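Local coordinates for tryptophan--tRNA ligase (Aeropyrum pernix, PDB 3A04), which catalyses the ATP-dependent attachment of L-tryptophan to its cognate tRNA, releasing AMP and diphosphate, at residues R19-F24 against V214-D219; A72-F77 against I196-L201; P220-T225 against S243-L248; D230-A233 against E237-R240. One frame throughout, in Å; residues are numbered along the deposited sequence.

Two long connections and two short ones illustrate how a class I synthetase chain is closed upon itself. From the N terminus, contact 1 opens at 19-24 and closes when the chain reaches the end of strand 210-215. Nested within that loop, contact 2 joins strand 72-77 to the end of helix 183-197. Only after contact 1 has closed does contact 3 open, linking helix 219-231 to strand 242-246, and contact 4 is nested inside it, folding the loop after this helix back on the helix end. Contacts 1, 2 and 3 all reach the same sheet. Contact 3 touches both contacts 1 and 2, whereas contact 4 meets contact 2 through Gln-200 and Glu-239.

Contact 1 (R19-F24 against V214-D219); sequences RLLRTF and VGADQD
Leu-21 and Ala-216 supply the apolar half of this small interface: the CD1 branch of the leucine approaches the methyl CB of the alanine at 4.0 Å. CG of Leu-21 is anti to its own carbonyl carbon (chi1 -60°), which extends the branch from the short helix toward the turn that follows strand 210-215.

The second touch pairs carbon with a carboxylate. CB of Phe-24 lies 3.9 Å from OD2 of Asp-219, while the ring itself leads away, with CG2 of Thr-23 placed 3.9 Å above the centre of one ring face. The carboxylate finds its polar partners outside this pair, in salt bridges with Arg-56 and Arg-223; OH of Tyr-245 lies so close to OD1 that the exact geometry of this probable hydrogen bond is doubtful. Arg-56 also binds the backbone O of Phe-24, so one guanidinium serves both sides of the contact.

Hydrogen bonds internal to 214-219 set the shape of the turn. Gly-215 N donates to OE1 of Gln-218 over 2.7 Å, nearly straight at 170° and in the carbonyl plane, and Gly-215 O receives the backbone N of Gln-218 in return. Gln-218 takes the N-cap position before helix 219-231. This is a strand-to-helix turn of the Rossmann-type catalytic domain, at the carboxyl end of a parallel strand, the edge where class I synthetases build their active sites.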
loop_
_atom_site.group_PDB
_atom_site.type_symbol
_atom_site.label_atom_id
_atom_site.label_comp_id
_atom_site.label_asym_id
_atom_site.label_seq_id
_atom_site.Cartn_x
_atom_site.Cartn_y
_atom_site.Cartn_z
ATOM N N ARG A 19 -6.684 -0.367 -36.453
ATOM C CA ARG A 19 -5.667 0.591 -36.879
ATOM C C ARG A 19 -5.223 1.458 -35.688
ATOM O O ARG A 19 -4.047 1.526 -35.370
ATOM C CB ARG A 19 -6.165 1.466 -38.044
ATOM C CG ARG A 19 -5.972 0.877 -39.461
ATOM C CD ARG A 19 -5.746 2.042 -40.450
ATOM N NE ARG A 19 -6.265 1.857 -41.809
ATOM C CZ ARG A 19 -7.535 2.041 -42.175
ATOM N NH1 ARG A 19 -8.465 2.377 -41.275
ATOM N NH2 ARG A 19 -7.880 1.878 -43.454
ATOM N N LEU A 20 -6.159 2.100 -35.014
ATOM C CA LEU A 20 -5.791 2.960 -33.895
ATOM C C LEU A 20 -5.130 2.207 -32.705
ATOM O O LEU A 20 -4.134 2.662 -32.121
ATOM C CB LEU A 20 -6.996 3.761 -33.436
ATOM C CG LEU A 20 -6.547 4.809 -32.430
ATOM C CD1 LEU A 20 -7.420 6.065 -32.513
ATOM C CD2 LEU A 20 -6.574 4.185 -31.034
ATOM N N LEU A 21 -5.673 1.046 -32.362
ATOM C CA LEU A 21 -5.074 0.259 -31.288
ATOM C C LEU A 21 -3.638 -0.229 -31.611
ATOM O O LEU A 21 -2.880 -0.566 -30.687
ATOM C CB LEU A 21 -6.019 -0.888 -30.885
ATOM C CG LEU A 21 -7.408 -0.474 -30.383
ATOM C CD1 LEU A 21 -8.195 -1.696 -30.048
ATOM C CD2 LEU A 21 -7.357 0.491 -29.152
ATOM N N ARG A 22 -3.253 -0.257 -32.897
ATOM C CA ARG A 22 -1.880 -0.687 -33.273
ATOM C C ARG A 22 -0.824 0.273 -32.739
ATOM O O ARG A 22 0.320 -0.124 -32.480
ATOM C CB ARG A 22 -1.709 -0.845 -34.790
ATOM C CG ARG A 22 -2.098 -2.204 -35.320
ATOM C CD ARG A 22 -2.229 -2.193 -36.833
ATOM N NE ARG A 22 -2.952 -3.391 -37.296
ATOM C CZ ARG A 22 -2.668 -4.046 -38.418
ATOM N NH1 ARG A 22 -1.667 -3.627 -39.197
ATOM N NH2 ARG A 22 -3.376 -5.118 -38.766
ATOM N N THR A 23 -1.222 1.529 -32.573
ATOM C CA THR A 23 -0.437 2.564 -31.859
ATOM C C THR A 23 0.079 2.058 -30.502
ATOM O O THR A 23 1.190 2.403 -30.078
ATOM C CB THR A 23 -1.329 3.796 -31.642
ATOM O OG1 THR A 23 -1.613 4.355 -32.927
ATOM C CG2 THR A 23 -0.703 4.877 -30.691
ATOM N N PHE A 24 -0.726 1.208 -29.841
ATOM C CA PHE A 24 -0.387 0.743 -28.494
ATOM C C PHE A 24 0.174 -0.666 -28.532
ATOM O O PHE A 24 0.339 -1.363 -27.489
ATOM C CB PHE A 24 -1.634 0.860 -27.628
ATOM C CG PHE A 24 -2.150 2.259 -27.561
ATOM C CD1 PHE A 24 -1.413 3.248 -26.928
ATOM C CD2 PHE A 24 -3.332 2.607 -28.182
ATOM C CE1 PHE A 24 -1.850 4.558 -26.879
ATOM C CE2 PHE A 24 -3.793 3.929 -28.144
ATOM C CZ PHE A 24 -3.057 4.896 -27.489
ATOM N N VAL A 214 -8.902 -8.550 -21.433
ATOM C CA VAL A 214 -9.485 -7.251 -21.083
ATOM C C VAL A 214 -10.273 -6.672 -22.273
ATOM O O VAL A 214 -10.197 -7.211 -23.385
ATOM C CB VAL A 214 -8.433 -6.150 -20.737
ATOM C CG1 VAL A 214 -7.636 -6.433 -19.463
ATOM C CG2 VAL A 214 -7.469 -5.933 -21.866
ATOM N N GLY A 215 -11.000 -5.592 -22.015
ATOM C CA GLY A 215 -11.551 -4.755 -23.102
ATOM C C GLY A 215 -10.512 -3.679 -23.451
ATOM O O GLY A 215 -9.639 -3.353 -22.617
ATOM N N ALA A 216 -10.629 -3.050 -24.638
ATOM C CA ALA A 216 -9.647 -1.987 -25.048
ATOM C C ALA A 216 -9.593 -0.849 -24.067
ATOM O O ALA A 216 -8.537 -0.190 -23.869
ATOM C CB ALA A 216 -10.007 -1.420 -26.462
ATOM N N ASP A 217 -10.764 -0.576 -23.493
ATOM C CA ASP A 217 -10.939 0.533 -22.586
ATOM C C ASP A 217 -10.122 0.335 -21.312
ATOM O O ASP A 217 -9.959 1.266 -20.521
ATOM C CB ASP A 217 -12.434 0.675 -22.251
ATOM C CG ASP A 217 -12.892 -0.337 -21.181
ATOM O OD1 ASP A 217 -13.181 -1.518 -21.504
ATOM O OD2 ASP A 217 -12.930 0.070 -19.971
ATOM N N GLN A 218 -9.579 -0.880 -21.114
ATOM C CA GLN A 218 -8.765 -1.139 -19.947
ATOM C C GLN A 218 -7.278 -1.139 -20.301
ATOM O O GLN A 218 -6.457 -1.453 -19.472
ATOM C CB GLN A 218 -9.115 -2.525 -19.397
ATOM C CG GLN A 218 -10.569 -2.639 -18.926
ATOM C CD GLN A 218 -10.904 -4.066 -18.531
ATOM O OE1 GLN A 218 -11.180 -4.901 -19.380
ATOM N NE2 GLN A 218 -10.937 -4.329 -17.218
ATOM N N ASP A 219 -6.915 -0.802 -21.546
ATOM C CA ASP A 219 -5.505 -0.887 -21.891
ATOM C C ASP A 219 -4.600 0.141 -21.212
ATOM O O ASP A 219 -3.439 -0.174 -20.936
ATOM C CB ASP A 219 -5.286 -0.904 -23.424
ATOM C CG ASP A 219 -3.941 -1.461 -23.789
ATOM O OD1 ASP A 219 -3.643 -2.671 -23.468
ATOM O OD2 ASP A 219 -3.168 -0.676 -24.355
#

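Contact 2 (A72-F77 against I196-L201); sequences AVLTGF and ILHVQL
Leu-74 spreads its two methyl branches over Ile-196 and over the residues that follow it. CD2 sits 3.8 Å from CG1 of Ile-196 and equally near its CA, so it rests against the backbone as well as the side chain, and the two side chains cross at about a right angle. CD1 goes instead to CG1 of Val-199 at 4.2 Å, with CE1 of His-198 a little farther at 4.4 Å. With CG anti to the backbone N, the leucine stretches well out from its strand; a chi2 of 110°, away from the usual staggered values, sets CD2 against Ile-196 and CD1 against Val-199.

The strand belongs to the parallel core of the Rossmann-type fold of class I synthetases and runs directly toward the 'HIGH' region, which begins at Pro-79. Helix 183-197 packs over one face of that sheet, where Val-199 also touches Val-210 and Phe-105 of flanking strands.

His-198 adopts the rarer rotamer in which CG lies between backbone N and carbonyl carbon (chi1 78°), folding the imidazole back over its neighbour: CG1 of Val-199 is 3.5 Å above one ring face, toward the rim. Both ring nitrogens have partners, ND1 the backbone O of Ala-194 and NE2 the guanidinium of Arg-154, and these fix the ring's rotation, while Tyr-204 and Tyr-158 meet it edge-to-face. Farther along, Leu-201 packs on Phe-372 of the second subunit.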
loop_
_atom_site.group_PDB
_atom_site.type_symbol
_atom_site.label_atom_id
_atom_site.label_comp_id
_atom_site.label_asym_id
_atom_site.label_seq_id
_atom_site.Cartn_x
_atom_site.Cartn_y
_atom_site.Cartn_z
ATOM N N ALA A 72 0.117 -18.704 -17.276
ATOM C CA ALA A 72 -0.980 -18.313 -16.382
ATOM C C ALA A 72 -1.874 -17.261 -17.019
ATOM O O ALA A 72 -1.477 -16.557 -17.938
ATOM C CB ALA A 72 -0.447 -17.792 -14.993
ATOM N N VAL A 73 -3.103 -17.196 -16.531
ATOM C CA VAL A 73 -3.985 -16.108 -16.870
ATOM C C VAL A 73 -4.470 -15.556 -15.551
ATOM O O VAL A 73 -4.667 -16.327 -14.569
ATOM C CB VAL A 73 -5.198 -16.591 -17.804
ATOM C CG1 VAL A 73 -5.992 -17.755 -17.170
ATOM C CG2 VAL A 73 -6.133 -15.392 -18.074
ATOM N N LEU A 74 -4.680 -14.233 -15.503
ATOM C CA LEU A 74 -5.060 -13.571 -14.292
ATOM C C LEU A 74 -6.180 -12.602 -14.626
ATOM O O LEU A 74 -6.104 -11.909 -15.670
ATOM C CB LEU A 74 -3.808 -12.780 -13.728
ATOM C CG LEU A 74 -4.391 -12.010 -12.520
ATOM C CD1 LEU A 74 -4.028 -12.383 -11.130
ATOM C CD2 LEU A 74 -4.548 -10.446 -12.733
ATOM N N THR A 75 -7.222 -12.502 -13.784
ATOM C CA THR A 75 -8.089 -11.348 -13.921
ATOM C C THR A 75 -8.602 -10.980 -12.534
ATOM O O THR A 75 -8.444 -11.759 -11.568
ATOM C CB THR A 75 -9.339 -11.706 -14.865
ATOM O OG1 THR A 75 -10.101 -10.520 -15.085
ATOM C CG2 THR A 75 -10.233 -12.735 -14.131
ATOM N N GLY A 76 -9.230 -9.818 -12.400
ATOM C CA GLY A 76 -9.819 -9.431 -11.148
ATOM C C GLY A 76 -11.301 -9.118 -11.271
ATOM O O GLY A 76 -11.751 -8.688 -12.351
ATOM N N PHE A 77 -12.024 -9.240 -10.148
ATOM C CA PHE A 77 -13.473 -8.909 -10.050
ATOM C C PHE A 77 -13.687 -8.029 -8.822
ATOM O O PHE A 77 -13.142 -8.270 -7.704
ATOM C CB PHE A 77 -14.360 -10.162 -9.891
ATOM C CG PHE A 77 -14.392 -11.045 -11.116
ATOM C CD1 PHE A 77 -13.441 -12.015 -11.295
ATOM C CD2 PHE A 77 -15.304 -10.808 -12.125
ATOM C CE1 PHE A 77 -13.359 -12.770 -12.489
ATOM C CE2 PHE A 77 -15.305 -11.666 -13.333
ATOM C CZ PHE A 77 -14.326 -12.584 -13.487
ATOM N N ILE A 196 -1.655 -8.217 -11.289
ATOM C CA ILE A 196 -1.092 -8.820 -12.520
ATOM C C ILE A 196 0.326 -9.386 -12.349
ATOM O O ILE A 196 0.630 -10.530 -12.756
ATOM C CB ILE A 196 -1.119 -7.763 -13.662
ATOM C CG1 ILE A 196 -2.595 -7.383 -13.914
ATOM C CG2 ILE A 196 -0.351 -8.285 -14.908
ATOM C CD1 ILE A 196 -2.818 -6.010 -14.718
ATOM N N LEU A 197 1.208 -8.598 -11.750
ATOM C CA LEU A 197 2.636 -8.933 -11.764
ATOM C C LEU A 197 3.022 -9.883 -10.650
ATOM O O LEU A 197 4.020 -10.511 -10.793
ATOM C CB LEU A 197 3.427 -7.618 -11.596
ATOM C CG LEU A 197 3.277 -6.719 -12.842
ATOM C CD1 LEU A 197 3.850 -5.356 -12.558
ATOM C CD2 LEU A 197 3.888 -7.298 -14.160
ATOM N N HIS A 198 2.301 -9.957 -9.501
ATOM C CA HIS A 198 2.830 -10.701 -8.343
ATOM C C HIS A 198 2.936 -12.196 -8.652
ATOM O O HIS A 198 3.698 -12.896 -8.023
ATOM C CB HIS A 198 1.949 -10.552 -7.065
ATOM C CG HIS A 198 0.700 -11.398 -7.074
ATOM N ND1 HIS A 198 -0.379 -11.138 -7.898
ATOM C CD2 HIS A 198 0.362 -12.512 -6.346
ATOM C CE1 HIS A 198 -1.338 -12.035 -7.673
ATOM N NE2 HIS A 198 -0.902 -12.897 -6.760
ATOM N N VAL A 199 2.146 -12.704 -9.608
ATOM C CA VAL A 199 2.201 -14.151 -9.901
ATOM C C VAL A 199 3.553 -14.623 -10.461
ATOM O O VAL A 199 3.898 -15.829 -10.426
ATOM C CB VAL A 199 1.047 -14.595 -10.898
ATOM C CG1 VAL A 199 -0.278 -14.192 -10.320
ATOM C CG2 VAL A 199 1.289 -14.089 -12.370
ATOM N N GLN A 200 4.323 -13.650 -10.915
ATOM C CA GLN A 200 5.702 -13.876 -11.370
ATOM C C GLN A 200 6.714 -14.111 -10.239
ATOM O O GLN A 200 7.786 -14.649 -10.476
ATOM C CB GLN A 200 6.145 -12.634 -12.140
ATOM C CG GLN A 200 5.289 -12.385 -13.372
ATOM C CD GLN A 200 5.979 -11.322 -14.271
ATOM O OE1 GLN A 200 7.185 -11.414 -14.572
ATOM N NE2 GLN A 200 5.226 -10.452 -14.781
ATOM N N LEU A 201 6.378 -13.737 -9.011
ATOM C CA LEU A 201 7.282 -14.041 -7.883
ATOM C C LEU A 201 7.290 -15.507 -7.517
ATOM O O LEU A 201 6.245 -16.155 -7.564
ATOM C CB LEU A 201 6.860 -13.240 -6.636
ATOM C CG LEU A 201 6.694 -11.688 -6.850
ATOM C CD1 LEU A 201 6.023 -11.045 -5.596
ATOM C CD2 LEU A 201 8.099 -11.038 -7.183
#

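Contact 3 (P220-T225 against S243-L248); sequences PHLRLT and STYHKL
Leu-222 reaches strand 242-246 with a single methyl. Its CD2 presses on CB of Ser-243 at 3.4 Å, tighter than ordinary van der Waals contact, with OG of the same serine close by. The same CD2 of Leu-222 lies 3.9 Å from OH of Tyr-245. A chi1 of -160°, roughly opposite the backbone N, carries the branch from the helix to the strand.

Around this first shell, the serine hydroxyl occupies the crowded position between backbone N and carbonyl carbon (chi1 45°). That places OG of Ser-243 2.8 Å from OH of Tyr-245, which also adjoins Asp-219, the first residue of the helix. Asp-219 also receives Arg-223, and one guanidinium face of that arginine lies over CA of Pro-220, offset toward the rim at 3.7 Å. Within the helix, His-221 O accepts from both N and OG1 of Thr-225, which come from opposite faces of its carbonyl plane.

Strand 210-215, helix 219-231 and strand 242-246 form a beta-alpha-beta crossover. Leu-222 touches Val-214 of the first strand and Arg-56 of antiparallel strand 52-56, while His-221 and Thr-225 pack against helix 183-197.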
loop_
_atom_site.group_PDB
_atom_site.type_symbol
_atom_site.label_atom_id
_atom_site.label_comp_id
_atom_site.label_asym_id
_atom_site.label_seq_id
_atom_site.Cartn_x
_atom_site.Cartn_y
_atom_site.Cartn_z
ATOM N N PRO A 220 -5.092 1.379 -20.961
ATOM C CA PRO A 220 -4.180 2.361 -20.307
ATOM C C PRO A 220 -3.586 1.854 -18.992
ATOM O O PRO A 220 -2.351 2.044 -18.761
ATOM C CB PRO A 220 -5.042 3.567 -20.057
ATOM C CG PRO A 220 -6.071 3.510 -21.277
ATOM C CD PRO A 220 -6.374 2.002 -21.343
ATOM N N HIS A 221 -4.412 1.204 -18.168
ATOM C CA HIS A 221 -3.840 0.634 -16.916
ATOM C C HIS A 221 -2.860 -0.512 -17.174
ATOM O O HIS A 221 -1.815 -0.689 -16.479
ATOM C CB HIS A 221 -4.918 0.181 -15.878
ATOM C CG HIS A 221 -4.282 -0.323 -14.623
ATOM N ND1 HIS A 221 -3.920 -1.641 -14.444
ATOM C CD2 HIS A 221 -3.804 0.350 -13.551
ATOM C CE1 HIS A 221 -3.272 -1.764 -13.293
ATOM N NE2 HIS A 221 -3.204 -0.568 -12.730
ATOM N N LEU A 222 -3.186 -1.351 -18.143
ATOM C CA LEU A 222 -2.268 -2.422 -18.526
ATOM C C LEU A 222 -0.891 -1.904 -19.039
ATOM O O LEU A 222 0.129 -2.505 -18.829
ATOM C CB LEU A 222 -2.921 -3.187 -19.643
ATOM C CG LEU A 222 -2.446 -4.577 -19.935
ATOM C CD1 LEU A 222 -2.334 -5.367 -18.622
ATOM C CD2 LEU A 222 -3.563 -5.216 -20.804
ATOM N N ARG A 223 -0.883 -0.752 -19.701
ATOM C CA ARG A 223 0.347 -0.217 -20.212
ATOM C C ARG A 223 1.140 0.343 -19.036
ATOM O O ARG A 223 2.374 0.279 -19.021
ATOM C CB ARG A 223 -0.003 0.884 -21.275
ATOM C CG ARG A 223 -0.490 0.259 -22.599
ATOM C CD ARG A 223 -0.431 1.302 -23.782
ATOM N NE ARG A 223 -0.946 2.623 -23.403
ATOM C CZ ARG A 223 -2.206 3.024 -23.604
ATOM N NH1 ARG A 223 -3.076 2.200 -24.143
ATOM N NH2 ARG A 223 -2.610 4.239 -23.272
ATOM N N LEU A 224 0.452 0.943 -18.069
ATOM C CA LEU A 224 1.172 1.441 -16.896
ATOM C C LEU A 224 1.799 0.217 -16.144
ATOM O O LEU A 224 2.934 0.282 -15.696
ATOM C CB LEU A 224 0.276 2.244 -15.949
ATOM C CG LEU A 224 0.875 2.628 -14.581
ATOM C CD1 LEU A 224 2.075 3.621 -14.780
ATOM C CD2 LEU A 224 -0.188 3.245 -13.602
ATOM N N THR A 225 1.065 -0.879 -16.047
ATOM C CA THR A 225 1.585 -2.168 -15.458
ATOM C C THR A 225 2.824 -2.663 -16.199
ATOM O O THR A 225 3.803 -3.078 -15.566
ATOM C CB THR A 225 0.452 -3.261 -15.428
ATOM O OG1 THR A 225 -0.628 -2.735 -14.635
ATOM C CG2 THR A 225 0.901 -4.590 -14.771
ATOM N N SER A 243 -1.802 -9.686 -23.154
ATOM C CA SER A 243 -3.189 -9.412 -23.060
ATOM C C SER A 243 -3.950 -9.939 -24.271
ATOM O O SER A 243 -3.375 -10.109 -25.383
ATOM C CB SER A 243 -3.420 -7.903 -22.879
ATOM O OG SER A 243 -2.620 -7.122 -23.768
ATOM N N THR A 244 -5.239 -10.221 -24.087
ATOM C CA THR A 244 -6.126 -10.516 -25.242
ATOM C C THR A 244 -7.216 -9.499 -25.072
ATOM O O THR A 244 -7.419 -9.034 -23.928
ATOM C CB THR A 244 -6.719 -11.924 -25.280
ATOM O OG1 THR A 244 -7.398 -12.200 -24.036
ATOM C CG2 THR A 244 -5.616 -13.029 -25.463
ATOM N N TYR A 245 -7.894 -9.133 -26.170
ATOM C CA TYR A 245 -8.826 -7.986 -26.173
ATOM C C TYR A 245 -10.157 -8.432 -26.709
ATOM O O TYR A 245 -10.198 -9.070 -27.769
ATOM C CB TYR A 245 -8.346 -6.753 -26.996
ATOM C CG TYR A 245 -7.139 -6.169 -26.388
ATOM C CD1 TYR A 245 -5.882 -6.664 -26.733
ATOM C CD2 TYR A 245 -7.238 -5.148 -25.434
ATOM C CE1 TYR A 245 -4.705 -6.177 -26.137
ATOM C CE2 TYR A 245 -6.047 -4.637 -24.837
ATOM C CZ TYR A 245 -4.810 -5.141 -25.233
ATOM O OH TYR A 245 -3.641 -4.708 -24.630
ATOM N N HIS A 246 -11.213 -8.186 -25.924
ATOM C CA HIS A 246 -12.531 -8.612 -26.361
ATOM C C HIS A 246 -13.420 -7.380 -26.604
ATOM O O HIS A 246 -13.240 -6.353 -25.971
ATOM C CB HIS A 246 -13.158 -9.622 -25.370
ATOM C CG HIS A 246 -13.206 -9.137 -23.944
ATOM N ND1 HIS A 246 -12.620 -9.824 -22.913
ATOM C CD2 HIS A 246 -13.759 -8.037 -23.390
ATOM C CE1 HIS A 246 -12.794 -9.168 -21.782
ATOM N NE2 HIS A 246 -13.502 -8.086 -22.036
ATOM N N LYS A 247 -14.388 -7.476 -27.523
ATOM C CA LYS A 247 -15.392 -6.406 -27.660
ATOM C C LYS A 247 -16.380 -6.583 -26.544
ATOM O O LYS A 247 -16.765 -7.687 -26.264
ATOM C CB LYS A 247 -16.160 -6.556 -28.977
ATOM C CG LYS A 247 -15.210 -6.743 -30.194
ATOM C CD LYS A 247 -15.924 -7.459 -31.347
ATOM C CE LYS A 247 -16.383 -6.438 -32.371
ATOM N NZ LYS A 247 -16.679 -7.195 -33.617
ATOM N N LEU A 248 -16.780 -5.523 -25.894
ATOM C CA LEU A 248 -17.769 -5.639 -24.821
ATOM C C LEU A 248 -19.195 -5.935 -25.391
ATOM O O LEU A 248 -19.611 -5.369 -26.414
ATOM C CB LEU A 248 -17.808 -4.330 -24.032
ATOM C CG LEU A 248 -16.556 -3.863 -23.218
ATOM C CD1 LEU A 248 -15.348 -3.715 -24.132
ATOM C CD2 LEU A 248 -16.830 -2.493 -22.529
#

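Contact 4 (D230-A233 against E237-R240)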
loop_
_atom_site.group_PDB
_atom_site.type_symbol
_atom_site.label_atom_id
_atom_site.label_comp_id
_atom_site.label_asym_id
_atom_site.label_seq_id
_atom_site.Cartn_x
_atom_site.Cartn_y
_atom_site.Cartn_z
ATOM N N ASP A 230 9.024 -2.992 -16.351
ATOM C CA ASP A 230 10.324 -2.527 -16.929
ATOM C C ASP A 230 11.073 -1.661 -15.872
ATOM O O ASP A 230 12.316 -1.763 -15.707
ATOM C CB ASP A 230 10.023 -1.595 -18.101
ATOM C CG ASP A 230 9.491 -2.300 -19.317
ATOM O OD1 ASP A 230 9.544 -3.541 -19.460
ATOM O OD2 ASP A 230 9.058 -1.572 -20.218
ATOM N N ARG A 231 10.321 -0.793 -15.189
ATOM C CA ARG A 231 10.920 0.139 -14.188
ATOM C C ARG A 231 11.415 -0.576 -12.926
ATOM O O ARG A 231 12.250 -0.025 -12.172
ATOM C CB ARG A 231 9.970 1.273 -13.844
ATOM C CG ARG A 231 9.718 2.233 -15.047
ATOM C CD ARG A 231 8.536 3.136 -14.723
ATOM N NE ARG A 231 8.122 3.842 -15.916
ATOM C CZ ARG A 231 7.198 4.786 -15.959
ATOM N NH1 ARG A 231 6.520 5.170 -14.861
ATOM N NH2 ARG A 231 6.955 5.376 -17.119
ATOM N N MET A 232 10.970 -1.799 -12.694
ATOM C CA MET A 232 11.495 -2.565 -11.577
ATOM C C MET A 232 12.810 -3.280 -11.890
ATOM O O MET A 232 13.341 -3.956 -11.036
ATOM C CB MET A 232 10.455 -3.580 -11.031
ATOM C CG MET A 232 9.219 -2.846 -10.360
ATOM S SD MET A 232 9.745 -1.896 -8.888
ATOM C CE MET A 232 9.910 -3.407 -8.035
ATOM N N ALA A 233 13.305 -3.230 -13.133
ATOM C CA ALA A 233 14.584 -3.954 -13.443
ATOM C C ALA A 233 15.723 -3.632 -12.438
ATOM O O ALA A 233 15.910 -2.506 -12.104
ATOM C CB ALA A 233 15.045 -3.666 -14.927
ATOM N N GLU A 237 12.954 -8.879 -11.145
ATOM C CA GLU A 237 12.907 -9.044 -12.598
ATOM C C GLU A 237 11.471 -9.533 -12.988
ATOM O O GLU A 237 11.019 -10.624 -12.562
ATOM C CB GLU A 237 13.989 -10.088 -13.015
ATOM C CG GLU A 237 15.482 -9.590 -12.744
ATOM C CD GLU A 237 15.712 -8.084 -13.047
ATOM O OE1 GLU A 237 15.651 -7.682 -14.223
ATOM O OE2 GLU A 237 15.959 -7.282 -12.094
ATOM N N LEU A 238 10.777 -8.707 -13.736
ATOM C CA LEU A 238 9.372 -8.950 -14.118
ATOM C C LEU A 238 9.264 -8.868 -15.607
ATOM O O LEU A 238 9.889 -8.034 -16.245
ATOM C CB LEU A 238 8.458 -7.908 -13.477
ATOM C CG LEU A 238 8.470 -7.891 -11.935
ATOM C CD1 LEU A 238 7.805 -6.616 -11.352
ATOM C CD2 LEU A 238 7.846 -9.205 -11.326
ATOM N N GLU A 239 8.453 -9.745 -16.174
ATOM C CA GLU A 239 8.119 -9.672 -17.576
ATOM C C GLU A 239 6.852 -8.798 -17.781
ATOM O O GLU A 239 5.873 -8.768 -16.933
ATOM C CB GLU A 239 7.974 -11.112 -18.160
ATOM C CG GLU A 239 7.354 -11.111 -19.662
ATOM C CD GLU A 239 7.486 -12.432 -20.484
ATOM O OE1 GLU A 239 8.671 -12.766 -20.736
ATOM O OE2 GLU A 239 6.429 -13.109 -20.921
ATOM N N ARG A 240 6.833 -8.102 -18.918
ATOM C CA ARG A 240 5.670 -7.323 -19.314
ATOM C C ARG A 240 4.461 -8.289 -19.551
ATOM O O ARG A 240 4.611 -9.313 -20.210
ATOM C CB ARG A 240 5.988 -6.561 -20.617
ATOM C CG ARG A 240 6.932 -5.364 -20.340
ATOM C CD ARG A 240 7.183 -4.522 -21.659
ATOM N NE ARG A 240 7.886 -5.318 -22.654
ATOM C CZ ARG A 240 9.204 -5.572 -22.690
ATOM N NH1 ARG A 240 10.047 -5.028 -21.790
ATOM N NH2 ARG A 240 9.694 -6.356 -23.678
HETATM O O HOH W 1 10.212 -6.006 -18.223
#
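Asp-230 and Arg-240 form a salt bridge in which NH1 donates to OD1 over 2.8 Å, at an N-H...O angle of 160°. The oxygen is met on its syn side, 26° out of the carboxylate plane, yet lies near the plane of the guanidinium, at its edge; the two flat groups are turned 66° apart. A bend at the third torsion of Arg-240 brings NH1 round to the acid, and its CG passes 3.3 Å from the same OD1 of Asp-230.

A water gives that oxygen a second donor, 2.8 Å from OD1 of Asp-230, and spends its other proton on the backbone O of Leu-238 at 2.9 Å. Asp-230 OD1 is thus held by two donors, the arginine directly and the water, which carries the link on to the loop backbone.

Farther along, OE2 of Glu-237 curls back to 3.7 Å from C of Ala-233 and accepts a hydrogen bond from Gly-234 N. Inward from these groups the buried Met-232 lies alongside Leu-238, pointing the same way, with CB of Met-232 4.0 Å from CD1 of Leu-238; Leu-164 and Phe-165 adjoin the methionine.

Such a surface turn, folding back on the C-terminal end of its helix, is the alpha-to-beta connection of a beta-alpha-beta crossover, here leading into strand 242-246.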